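ATP-dependent DNA ligase (Mycobacterium tuberculosis, PDB 6NHX) seals DNA strand breaks using ATP, joining 3'-hydroxyl and 5'-phosphate ends, and works with Ku to repair double-strand breaks by non-homologous end joining. Local coordinates at residues A[115-120]-A[128-133]; A[37-42]-A[64-69]; A[73-78]-A[132-137]. The protein carries 1 engineered substitution. One frame throughout, in Å; residues are numbered along the deposited sequence.

Interaction 1 (A[115-120]-A[128-133]); sequences DGRALL and RKLLET
Leu130, on helix 124-136, meets Leu119 and Arg117 from the edge of the neighbouring sheet. Its CD1 does most of the touching: it lies 4.0 Å from Leu119 CD1 and 4.1 Å from Leu119 CD2, so one methyl faces the forked end of the other leucine. The two side chains meet at an angle, without running alongside each other. Arg117 NH2 lies against both methyls of Leu130, nearer CD2 (3.8 Å) than CD1 (4.0 Å). Leu130 CD2 approaches at the edge of the guanidinium and close to its plane, a van der Waals contact between the methyl and NH2. Bends at chi2 (125°) and chi3 (65°) carry the end of Arg117 toward the helix. The contact is small, 117 Å² in all, and grades from buried Leu119 to exposed Arg117. Behind the leucines stands Leu111 of strand 105-114, which touches Leu119, Leu130 and also Leu131, one residue further along the helix. The backbone of Leu119 is hydrogen-bonded to Leu112. Helix 124-136 thus packs against strand 105-114 and the short outermost strand 117-118 of the antiparallel sheet.

Interaction 2 (A[37-42]-A[64-69]); sequences LLVEAD and RALAED
Leu66 and Ala67 are the residues of 64-69 that reach strand 35-42, where they meet Val39 and Ala41. The loop holding them joins strand 45-50 to strand 74-82. At its start, Ala65 offers its carbonyl to the chain three residues on, Glu68 N lying 3.1 Å from Ala65 O. This closes a turn that presents the next two side chains to the sheet together.

Leu66 comes first. Its CD1 meets Val39 CG1 at 4.0 Å, the two branched side chains crossing at a slant. Val39 offers this methyl because CG1 stands opposite its own backbone N (chi1 175°). The Leu66 torsion is eclipsed: at chi1 -120° its CG lies over the CA hydrogen, away from any staggered position, probably a small cost of the packing. Val46 of strand 45-50 and Phe106 of strand 105-114 also touch Leu66, extending its apolar surroundings across the sheet.

Ala67 follows, and here the backbones come closest, with 5.6 Å between Ala41 CA and Ala67 CA. The two methyls meet at a slant, flank against flank, Ala41 CB 3.5 Å from Ala67 CB, a tight approach that fits two residues with nothing beyond CB. Val46 lies against Ala67 as well.

On the strand, Val39 and Ala41 look toward the loop, while Glu40 between them points to the other face and forms a salt bridge with Arg47. The contact lies away from the nucleotide, the Val39 side chain being about 13 Å from the bound ATP. Its chemistry is wholly apolar: four side chains meet through methyl groups, consistent with seating here by shape and exclusion of water, without a polar bond to fix its direction.

Interaction 3 (A[73-78]-A[132-137]); sequences HHVVLD and ETLANA
Leu134 of helix 124-136 packs on His73, Val75 and Leu77, a helix-on-sheet contact in the ATP-dependent ligase domain, where strand 74-82 is the middle strand of a five-stranded antiparallel sheet. Every contact on the helix side is made by this leucine. From CB, which points toward the strand, the chain runs on to CG, held opposite the backbone N (chi1 179°). Both atoms stay more than 4.5 Å from the strand and serve to carry the fork inward.

At CG the side chain splits. CD1 goes to His73 and settles over one face of the imidazole in a CH-pi contact, 3.9 Å from the ring centroid and 15° off the ring normal. It leans toward one side of the ring, with His73 NE2 its nearest atom at 3.8 Å. The ring's opposite nitrogen, His73 ND1, is hydrogen-bonded to Asp115 OD1, which helps fix the rotation of the imidazole that receives the methyl. His73 and Leu134 otherwise run past each other in opposite senses.

CD2 goes deeper. It meets Val75 CG1 at 3.9 Å, the two side chains reaching tip to tip. Leu111 and Leu140 flank Leu77, and Leu114 flanks Val75, so this branch enters a layer of buried apolar groups. At the end of the helix, Leu134 O is hydrogen-bonded to Thr138 OG1, holding the following turn. The innermost touch is the loosest: Leu134 CD2 stands 4.5 Å from Leu77 CD2.

Overall arrangement
From the N terminus, strand 35-42 leads to interaction 2, which closes the excursion through strand 45-50 when 64-69 returns to the sheet. Only afterwards does 73-78 open interaction 3, whose long loop runs through strand 105-114. Inside it, interaction 1 opens at 115-120 and closes on 128-133, which overlaps the 132-137 end of interaction 3 at Glu132 and Thr133. The Asp115 carboxylate also joins 115-120 to the start of 73-78, and Leu131 CD1 packs on Leu77 CD2. Interactions 2 and 3 adjoin through backbone bonds between neighbouring strands 35-42 and 74-82. Together the contacts lay a loop and helix 124-136 against one antiparallel sheet, from strand 35-42 across to the short edge strand 117-118.

Interaction 1 (A[115-120]-A[128-133])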
loop_
_atom_site.group_PDB
_atom_site.type_symbol
_atom_site.label_atom_id
_atom_site.label_comp_id
_atom_site.label_asym_id
_atom_site.label_seq_id
_atom_site.Cartn_x
_atom_site.Cartn_y
_atom_site.Cartn_z
ATOM N N ASP A 115 22.496 6.610 15.875
ATOM C CA ASP A 115 23.436 7.278 16.786
ATOM C C ASP A 115 24.892 6.999 16.419
ATOM O O ASP A 115 25.718 6.629 17.261
ATOM C CB ASP A 115 23.152 6.928 18.250
ATOM C CG ASP A 115 21.777 7.381 18.691
ATOM O OD1 ASP A 115 21.091 6.629 19.414
ATOM O OD2 ASP A 115 21.350 8.471 18.271
ATOM N N GLY A 116 25.210 7.175 15.136
ATOM C CA GLY A 116 26.566 7.035 14.654
ATOM C C GLY A 116 26.874 5.695 14.042
ATOM O O GLY A 116 27.999 5.504 13.563
ATOM N N ARG A 117 25.929 4.765 14.055
ATOM C CA ARG A 117 26.132 3.444 13.480
ATOM C C ARG A 117 25.208 3.276 12.285
ATOM O O ARG A 117 23.985 3.174 12.440
ATOM C CB ARG A 117 25.879 2.335 14.496
ATOM C CG ARG A 117 26.987 2.212 15.517
ATOM C CD ARG A 117 26.443 2.319 16.905
ATOM N NE ARG A 117 25.560 1.198 17.202
ATOM C CZ ARG A 117 24.521 1.268 18.025
ATOM N NH1 ARG A 117 24.236 2.410 18.632
ATOM N NH2 ARG A 117 23.774 0.194 18.239
ATOM N N ALA A 118 25.798 3.230 11.095
ATOM C CA ALA A 118 25.072 2.882 9.884
ATOM C C ALA A 118 24.867 1.369 9.827
ATOM O O ALA A 118 25.808 0.607 10.071
ATOM C CB ALA A 118 25.886 3.360 8.683
ATOM N N LEU A 119 23.642 0.934 9.506
ATOM C CA LEU A 119 23.240 -0.459 9.699
ATOM C C LEU A 119 22.941 -1.222 8.409
ATOM O O LEU A 119 22.384 -2.319 8.480
ATOM C CB LEU A 119 22.026 -0.551 10.631
ATOM C CG LEU A 119 22.251 0.143 11.962
ATOM C CD1 LEU A 119 20.957 0.144 12.753
ATOM C CD2 LEU A 119 23.376 -0.509 12.772
ATOM N N LEU A 120 23.298 -0.688 7.240
ATOM C CA LEU A 120 22.921 -1.353 5.995
ATOM C C LEU A 120 23.516 -2.750 5.879
ATOM O O LEU A 120 22.882 -3.645 5.305
ATOM C CB LEU A 120 23.327 -0.493 4.801
ATOM C CG LEU A 120 22.720 0.915 4.777
ATOM C CD1 LEU A 120 23.178 1.645 3.521
ATOM C CD2 LEU A 120 21.190 0.886 4.871
ATOM N N ARG A 128 16.526 -5.537 13.696
ATOM C CA ARG A 128 15.225 -5.617 14.342
ATOM C C ARG A 128 15.354 -5.492 15.853
ATOM O O ARG A 128 14.575 -4.781 16.491
ATOM C CB ARG A 128 14.545 -6.936 13.973
ATOM C CG ARG A 128 13.853 -6.934 12.638
ATOM C CD ARG A 128 12.653 -5.986 12.538
ATOM N NE ARG A 128 11.657 -6.180 13.588
ATOM C CZ ARG A 128 10.383 -5.796 13.491
ATOM N NH1 ARG A 128 9.946 -5.215 12.382
ATOM N NH2 ARG A 128 9.555 -5.984 14.508
ATOM N N LYS A 129 16.324 -6.195 16.446
ATOM C CA LYS A 129 16.498 -6.111 17.891
ATOM C C LYS A 129 16.840 -4.689 18.309
ATOM O O LYS A 129 16.336 -4.190 19.325
ATOM C CB LYS A 129 17.558 -7.108 18.368
ATOM C CG LYS A 129 17.144 -8.560 18.184
ATOM C CD LYS A 129 16.976 -9.288 19.503
ATOM C CE LYS A 129 16.320 -10.649 19.295
ATOM N NZ LYS A 129 14.844 -10.539 19.096
ATOM N N LEU A 130 17.665 -4.004 17.516
ATOM C CA LEU A 130 17.974 -2.612 17.836
ATOM C C LEU A 130 16.744 -1.724 17.705
ATOM O O LEU A 130 16.520 -0.827 18.528
ATOM C CB LEU A 130 19.069 -2.091 16.912
ATOM C CG LEU A 130 20.455 -2.683 17.078
ATOM C CD1 LEU A 130 21.357 -2.118 15.984
ATOM C CD2 LEU A 130 21.017 -2.361 18.447
ATOM N N LEU A 131 15.941 -1.953 16.665
ATOM C CA LEU A 131 14.715 -1.180 16.488
ATOM C C LEU A 131 13.741 -1.416 17.636
ATOM O O LEU A 131 13.144 -0.467 18.166
ATOM C CB LEU A 131 14.084 -1.586 15.158
ATOM C CG LEU A 131 12.736 -0.980 14.789
ATOM C CD1 LEU A 131 12.853 0.541 14.670
ATOM C CD2 LEU A 131 12.212 -1.622 13.504
ATOM N N GLU A 132 13.582 -2.677 18.043
ATOM C CA GLU A 132 12.658 -2.996 19.123
ATOM C C GLU A 132 13.090 -2.314 20.410
ATOM O O GLU A 132 12.257 -1.757 21.138
ATOM C CB GLU A 132 12.604 -4.506 19.349
ATOM C CG GLU A 132 12.082 -5.336 18.210
ATOM C CD GLU A 132 12.250 -6.817 18.486
ATOM O OE1 GLU A 132 11.567 -7.626 17.827
ATOM O OE2 GLU A 132 13.066 -7.176 19.369
ATOM N N THR A 133 14.396 -2.338 20.704
ATOM C CA THR A 133 14.914 -1.663 21.893
ATOM C C THR A 133 14.619 -0.171 21.846
ATOM O O THR A 133 14.175 0.420 22.838
ATOM C CB THR A 133 16.426 -1.901 22.027
ATOM O OG1 THR A 133 16.683 -3.298 22.188
ATOM C CG2 THR A 133 17.004 -1.142 23.229
#

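Interaction 2 (A[37-42]-A[64-69])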
loop_
_atom_site.group_PDB
_atom_site.type_symbol
_atom_site.label_atom_id
_atom_site.label_comp_id
_atom_site.label_asym_id
_atom_site.label_seq_id
_atom_site.Cartn_x
_atom_site.Cartn_y
_atom_site.Cartn_z
ATOM N N LEU A 37 7.792 5.279 3.596
ATOM C CA LEU A 37 8.563 6.452 3.978
ATOM C C LEU A 37 9.884 6.040 4.601
ATOM O O LEU A 37 9.939 5.108 5.407
ATOM C CB LEU A 37 7.825 7.315 5.002
ATOM C CG LEU A 37 6.620 8.105 4.494
ATOM C CD1 LEU A 37 6.059 8.962 5.612
ATOM C CD2 LEU A 37 6.971 8.956 3.273
ATOM N N LEU A 38 10.942 6.755 4.231
ATOM C CA LEU A 38 12.184 6.769 4.992
ATOM C C LEU A 38 12.151 8.009 5.872
ATOM O O LEU A 38 11.805 9.101 5.405
ATOM C CB LEU A 38 13.407 6.790 4.068
ATOM C CG LEU A 38 13.556 5.551 3.169
ATOM C CD1 LEU A 38 14.759 5.711 2.261
ATOM C CD2 LEU A 38 13.680 4.268 3.987
ATOM N N VAL A 39 12.498 7.839 7.143
ATOM C CA VAL A 39 12.332 8.885 8.147
ATOM C C VAL A 39 13.681 9.151 8.803
ATOM O O VAL A 39 14.289 8.236 9.372
ATOM C CB VAL A 39 11.306 8.477 9.212
ATOM C CG1 VAL A 39 11.227 9.531 10.334
ATOM C CG2 VAL A 39 9.938 8.219 8.569
ATOM N N GLU A 40 14.139 10.392 8.735
ATOM C CA GLU A 40 15.340 10.818 9.436
ATOM C C GLU A 40 14.912 11.663 10.624
ATOM O O GLU A 40 14.260 12.693 10.444
ATOM C CB GLU A 40 16.226 11.648 8.512
ATOM C CG GLU A 40 17.497 12.157 9.158
ATOM C CD GLU A 40 18.143 13.204 8.299
ATOM O OE1 GLU A 40 19.178 12.898 7.684
ATOM O OE2 GLU A 40 17.599 14.327 8.221
ATOM N N ALA A 41 15.270 11.228 11.827
ATOM C CA ALA A 41 15.029 12.001 13.042
ATOM C C ALA A 41 16.362 12.476 13.606
ATOM O O ALA A 41 17.244 11.655 13.874
ATOM C CB ALA A 41 14.306 11.125 14.066
ATOM N N ASP A 42 16.504 13.792 13.784
ATOM C CA ASP A 42 17.719 14.381 14.331
ATOM C C ASP A 42 17.330 15.645 15.080
ATOM O O ASP A 42 16.577 16.467 14.549
ATOM C CB ASP A 42 18.690 14.745 13.205
ATOM C CG ASP A 42 20.103 15.002 13.707
ATOM O OD1 ASP A 42 20.385 14.709 14.888
ATOM O OD2 ASP A 42 20.928 15.497 12.917
ATOM N N ARG A 64 5.411 15.293 12.351
ATOM C CA ARG A 64 6.415 16.193 12.908
ATOM C C ARG A 64 6.776 15.799 14.330
ATOM O O ARG A 64 7.935 15.927 14.743
ATOM C CB ARG A 64 5.896 17.627 12.915
ATOM C CG ARG A 64 5.769 18.252 11.560
ATOM C CD ARG A 64 5.362 19.697 11.704
ATOM N NE ARG A 64 5.132 20.307 10.405
ATOM C CZ ARG A 64 4.230 21.252 10.182
ATOM N NH1 ARG A 64 3.472 21.689 11.178
ATOM N NH2 ARG A 64 4.083 21.749 8.964
ATOM N N ALA A 65 5.791 15.340 15.098
ATOM C CA ALA A 65 6.004 14.966 16.489
ATOM C C ALA A 65 6.684 13.614 16.642
ATOM O O ALA A 65 6.951 13.205 17.777
ATOM C CB ALA A 65 4.668 14.958 17.239
ATOM N N LEU A 66 6.958 12.919 15.532
ATOM C CA LEU A 66 7.551 11.588 15.593
ATOM C C LEU A 66 8.820 11.572 16.431
ATOM O O LEU A 66 9.004 10.697 17.282
ATOM C CB LEU A 66 7.850 11.099 14.174
ATOM C CG LEU A 66 7.190 9.827 13.648
ATOM C CD1 LEU A 66 7.789 9.466 12.295
ATOM C CD2 LEU A 66 7.364 8.686 14.630
ATOM N N ALA A 67 9.708 12.537 16.204
ATOM C CA ALA A 67 10.999 12.562 16.878
ATOM C C ALA A 67 11.011 13.398 18.147
ATOM O O ALA A 67 12.061 13.493 18.785
ATOM C CB ALA A 67 12.090 13.083 15.940
ATOM N N GLU A 68 9.889 14.016 18.525
ATOM C CA GLU A 68 9.880 14.788 19.765
ATOM C C GLU A 68 10.199 13.906 20.966
ATOM O O GLU A 68 10.724 14.392 21.975
ATOM C CB GLU A 68 8.535 15.498 19.938
ATOM C CG GLU A 68 7.521 14.710 20.744
ATOM C CD GLU A 68 6.435 15.578 21.348
ATOM O OE1 GLU A 68 6.020 15.299 22.496
ATOM O OE2 GLU A 68 5.993 16.534 20.675
ATOM N N ASP A 69 9.901 12.610 20.868
ATOM C CA ASP A 69 10.308 11.625 21.860
ATOM C C ASP A 69 11.735 11.139 21.634
ATOM O O ASP A 69 12.347 10.590 22.557
ATOM C CB ASP A 69 9.357 10.424 21.779
ATOM C CG ASP A 69 9.235 9.674 23.092
ATOM O OD1 ASP A 69 10.255 9.153 23.586
ATOM O OD2 ASP A 69 8.109 9.593 23.625
#

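Interaction 3 (A[73-78]-A[132-137])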
loop_
_atom_site.group_PDB
_atom_site.type_symbol
_atom_site.label_atom_id
_atom_site.label_comp_id
_atom_site.label_asym_id
_atom_site.label_seq_id
_atom_site.Cartn_x
_atom_site.Cartn_y
_atom_site.Cartn_z
ATOM N N HIS A 73 18.301 11.339 20.021
ATOM C CA HIS A 73 18.774 10.345 19.070
ATOM C C HIS A 73 18.934 10.940 17.675
ATOM O O HIS A 73 18.286 11.921 17.300
ATOM C CB HIS A 73 17.784 9.179 18.976
ATOM C CG HIS A 73 17.760 8.288 20.178
ATOM N ND1 HIS A 73 18.792 7.432 20.496
ATOM C CD2 HIS A 73 16.813 8.103 21.130
ATOM C CE1 HIS A 73 18.490 6.770 21.599
ATOM N NE2 HIS A 73 17.291 7.153 21.998
ATOM N N HIS A 74 19.785 10.291 16.880
ATOM C CA HIS A 74 19.833 10.521 15.440
ATOM C C HIS A 74 19.588 9.171 14.782
ATOM O O HIS A 74 20.426 8.270 14.891
ATOM C CB HIS A 74 21.182 11.098 15.027
ATOM C CG HIS A 74 21.353 11.247 13.547
ATOM N ND1 HIS A 74 22.570 11.548 12.973
ATOM C CD2 HIS A 74 20.471 11.136 12.526
ATOM C CE1 HIS A 74 22.429 11.609 11.661
ATOM N NE2 HIS A 74 21.167 11.361 11.363
ATOM N N VAL A 75 18.427 9.009 14.144
ATOM C CA VAL A 75 18.061 7.724 13.563
ATOM C C VAL A 75 17.531 7.893 12.147
ATOM O O VAL A 75 17.017 8.952 11.767
ATOM C CB VAL A 75 17.036 6.927 14.405
ATOM C CG1 VAL A 75 17.604 6.581 15.768
ATOM C CG2 VAL A 75 15.726 7.695 14.523
ATOM N N VAL A 76 17.670 6.831 11.364
ATOM C CA VAL A 76 16.968 6.687 10.097
ATOM C C VAL A 76 16.126 5.427 10.188
ATOM O O VAL A 76 16.643 4.341 10.473
ATOM C CB VAL A 76 17.938 6.622 8.910
ATOM C CG1 VAL A 76 17.184 6.308 7.630
ATOM C CG2 VAL A 76 18.704 7.925 8.769
ATOM N N LEU A 77 14.824 5.582 9.984
ATOM C CA LEU A 77 13.873 4.488 10.038
ATOM C C LEU A 77 13.270 4.268 8.663
ATOM O O LEU A 77 13.218 5.175 7.826
ATOM C CB LEU A 77 12.733 4.816 11.008
ATOM C CG LEU A 77 13.222 5.175 12.408
ATOM C CD1 LEU A 77 12.244 6.130 13.069
ATOM C CD2 LEU A 77 13.392 3.919 13.226
ATOM N N ASP A 78 12.836 3.039 8.440
ATOM C CA ASP A 78 12.063 2.646 7.272
ATOM C C ASP A 78 10.720 2.143 7.772
ATOM O O ASP A 78 10.652 1.439 8.780
ATOM C CB ASP A 78 12.811 1.525 6.551
ATOM C CG ASP A 78 12.193 1.135 5.214
ATOM O OD1 ASP A 78 11.250 1.795 4.723
ATOM O OD2 ASP A 78 12.684 0.131 4.644
ATOM N N GLU A 132 13.582 -2.677 18.043
ATOM C CA GLU A 132 12.658 -2.996 19.123
ATOM C C GLU A 132 13.090 -2.314 20.410
ATOM O O GLU A 132 12.257 -1.757 21.138
ATOM C CB GLU A 132 12.604 -4.506 19.349
ATOM C CG GLU A 132 12.082 -5.336 18.210
ATOM C CD GLU A 132 12.250 -6.817 18.486
ATOM O OE1 GLU A 132 11.567 -7.626 17.827
ATOM O OE2 GLU A 132 13.066 -7.176 19.369
ATOM N N THR A 133 14.396 -2.338 20.704
ATOM C CA THR A 133 14.914 -1.663 21.893
ATOM C C THR A 133 14.619 -0.171 21.846
ATOM O O THR A 133 14.175 0.420 22.838
ATOM C CB THR A 133 16.426 -1.901 22.027
ATOM O OG1 THR A 133 16.683 -3.298 22.188
ATOM C CG2 THR A 133 17.004 -1.142 23.229
ATOM N N LEU A 134 14.876 0.456 20.701
ATOM C CA LEU A 134 14.599 1.879 20.539
ATOM C C LEU A 134 13.125 2.178 20.766
ATOM O O LEU A 134 12.768 3.139 21.461
ATOM C CB LEU A 134 15.021 2.318 19.135
ATOM C CG LEU A 134 14.781 3.792 18.800
ATOM C CD1 LEU A 134 15.595 4.692 19.725
ATOM C CD2 LEU A 134 15.101 4.097 17.339
ATOM N N ALA A 135 12.250 1.347 20.204
ATOM C CA ALA A 135 10.820 1.601 20.314
ATOM C C ALA A 135 10.298 1.340 21.716
ATOM O O ALA A 135 9.353 2.006 22.147
ATOM C CB ALA A 135 10.045 0.740 19.327
ATOM N N ASN A 136 10.867 0.359 22.425
ATOM C CA ASN A 136 10.422 0.063 23.783
ATOM C C ASN A 136 10.652 1.237 24.722
ATOM O O ASN A 136 10.007 1.316 25.772
ATOM C CB ASN A 136 11.185 -1.136 24.346
ATOM C CG ASN A 136 10.819 -2.442 23.682
ATOM O OD1 ASN A 136 9.768 -2.569 23.053
ATOM N ND2 ASN A 136 11.701 -3.432 23.816
ATOM N N ALA A 137 11.570 2.135 24.380
ATOM C CA ALA A 137 11.905 3.269 25.225
ATOM C C ALA A 137 11.285 4.578 24.751
ATOM O O ALA A 137 11.478 5.606 25.409
ATOM C CB ALA A 137 13.426 3.416 25.315
#